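Local coordinates for protein phospho-2-dehydro-3-deoxyheptonate aldolase (Francisella tularensis, PDB 3TQK) that probably catalyses the condensation of phosphoenolpyruvate with D-erythrose 4-phosphate to give DAHP, the first step of chorismate biosynthesis, at residues V33-R37 / A151-T155. Sequence-based numbering, arbitrary orientation.
Sequences VRKSR and AELIT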
loop_
_atom_site.group_PDB
_atom_site.type_symbol
_atom_site.label_atom_id
_atom_site.label_comp_id
_atom_site.label_asym_id
_atom_site.label_seq_id
_atom_site.Cartn_x
_atom_site.Cartn_y
_atom_site.Cartn_z
ATOM N N VAL A 33 -16.721 15.956 -17.127
ATOM C CA VAL A 33 -16.363 15.443 -15.812
ATOM C C VAL A 33 -17.436 15.812 -14.793
ATOM O O VAL A 33 -17.899 14.959 -14.043
ATOM C CB VAL A 33 -14.983 15.946 -15.333
ATOM C CG1 VAL A 33 -14.693 15.447 -13.923
ATOM C CG2 VAL A 33 -13.869 15.488 -16.294
ATOM N N ARG A 34 -17.841 17.079 -14.786
ATOM C CA ARG A 34 -18.819 17.562 -13.829
ATOM C C ARG A 34 -20.094 16.739 -13.915
ATOM O O ARG A 34 -20.595 16.245 -12.900
ATOM C CB ARG A 34 -19.153 19.034 -14.072
ATOM C CG ARG A 34 -20.168 19.595 -13.050
ATOM C CD ARG A 34 -20.504 21.038 -13.309
ATOM N NE ARG A 34 -21.066 21.211 -14.644
ATOM C CZ ARG A 34 -21.169 22.381 -15.270
ATOM N NH1 ARG A 34 -20.768 23.511 -14.685
ATOM N NH2 ARG A 34 -21.671 22.427 -16.498
ATOM N N LYS A 35 -20.590 16.573 -15.134
ATOM C CA LYS A 35 -21.833 15.858 -15.370
ATOM C C LYS A 35 -21.708 14.374 -15.062
ATOM O O LYS A 35 -22.524 13.821 -14.313
ATOM C CB LYS A 35 -22.273 16.062 -16.817
ATOM C CG LYS A 35 -23.547 15.336 -17.245
ATOM C CD LYS A 35 -23.818 15.663 -18.722
ATOM C CE LYS A 35 -25.066 15.009 -19.271
ATOM N NZ LYS A 35 -25.574 15.836 -20.420
ATOM N N SER A 36 -20.693 13.728 -15.617
ATOM C CA SER A 36 -20.534 12.288 -15.441
ATOM C C SER A 36 -20.288 11.914 -13.983
ATOM O O SER A 36 -20.708 10.843 -13.540
ATOM C CB SER A 36 -19.403 11.752 -16.327
ATOM O OG SER A 36 -18.169 12.399 -16.083
ATOM N N ARG A 37 -19.616 12.792 -13.233
ATOM C CA ARG A 37 -19.382 12.551 -11.808
ATOM C C ARG A 37 -20.689 12.526 -11.023
ATOM O O ARG A 37 -20.869 11.678 -10.145
ATOM C CB ARG A 37 -18.451 13.598 -11.201
ATOM C CG ARG A 37 -17.001 13.339 -11.439
ATOM C CD ARG A 37 -16.166 14.404 -10.779
ATOM N NE ARG A 37 -14.727 14.191 -10.915
ATOM C CZ ARG A 37 -13.807 15.090 -10.570
ATOM N NH1 ARG A 37 -14.170 16.256 -10.068
ATOM N NH2 ARG A 37 -12.513 14.831 -10.721
ATOM N N ALA A 151 -6.171 14.338 -11.850
ATOM C CA ALA A 151 -7.343 13.892 -11.058
ATOM C C ALA A 151 -8.645 14.632 -11.401
ATOM O O ALA A 151 -9.732 14.093 -11.187
ATOM C CB ALA A 151 -7.056 14.010 -9.556
ATOM N N GLU A 152 -8.526 15.856 -11.919
ATOM C CA GLU A 152 -9.677 16.664 -12.329
ATOM C C GLU A 152 -10.225 16.265 -13.711
ATOM O O GLU A 152 -11.226 16.819 -14.159
ATOM C CB GLU A 152 -9.334 18.178 -12.281
ATOM C CG GLU A 152 -8.737 18.819 -13.582
ATOM C CD GLU A 152 -7.233 18.572 -13.792
ATOM O OE1 GLU A 152 -6.701 17.532 -13.348
ATOM O OE2 GLU A 152 -6.577 19.430 -14.422
ATOM N N LEU A 153 -9.569 15.322 -14.382
ATOM C CA LEU A 153 -10.062 14.748 -15.643
ATOM C C LEU A 153 -10.694 13.362 -15.423
ATOM O O LEU A 153 -11.204 12.745 -16.356
ATOM C CB LEU A 153 -8.908 14.631 -16.631
ATOM C CG LEU A 153 -8.339 15.954 -17.140
ATOM C CD1 LEU A 153 -6.950 15.750 -17.733
ATOM C CD2 LEU A 153 -9.283 16.593 -18.152
ATOM N N ILE A 154 -10.674 12.894 -14.174
ATOM C CA ILE A 154 -11.158 11.560 -13.812
ATOM C C ILE A 154 -12.548 11.652 -13.169
ATOM O O ILE A 154 -12.760 12.413 -12.204
ATOM C CB ILE A 154 -10.189 10.878 -12.844
ATOM C CG1 ILE A 154 -8.850 10.636 -13.544
ATOM C CG2 ILE A 154 -10.762 9.561 -12.288
ATOM C CD1 ILE A 154 -8.958 9.862 -14.833
ATOM N N THR A 155 -13.475 10.877 -13.738
ATOM C CA THR A 155 -14.848 10.754 -13.257
ATOM C C THR A 155 -14.969 9.715 -12.144
ATOM O O THR A 155 -15.682 9.920 -11.168
ATOM C CB THR A 155 -15.755 10.323 -14.396
ATOM O OG1 THR A 155 -15.883 11.406 -15.330
ATOM C CG2 THR A 155 -17.152 9.893 -13.864
#
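Arg-37 closes on the backbone carbonyl of Ile-154 side-on, with NE at 2.9 Å and NH2 at 2.8 Å from the same Ile-154 O. Both bonds are bent, with N-H...O angles of 142° and 145°, as expected when two neighbouring nitrogens share one acceptor lying close to the guanidinium plane. An arginine suits the place because its extended chain spans the gap from the helix, and the double grip fixes the rotation of its flat head. The hydroxyls of Ser-36 and Thr-155 meet, OG to OG1 at 2.6 Å. With chi1 at 57°, Ser-36 OG also bonds to Thr-32 O one turn back; short hydroxyl side chains suit this buried spot, where both partners are close at hand. The branched side chain of Val-33 wedges between the guanidinium and the loop carbonyls: CG1 lies 3.3 Å above the guanidinium plane of Arg-37, offset toward its rim, while CG2 packs on Glu-152 O at 3.6 Å. Glu-152 itself turns its carboxylate to Arg-124. The contact thus joins helix 27-45, which precedes the first barrel strand, to the loop entering strand 156-159 of the TIM barrel, with Leu-153 and Ile-154 packing against helix 116-132.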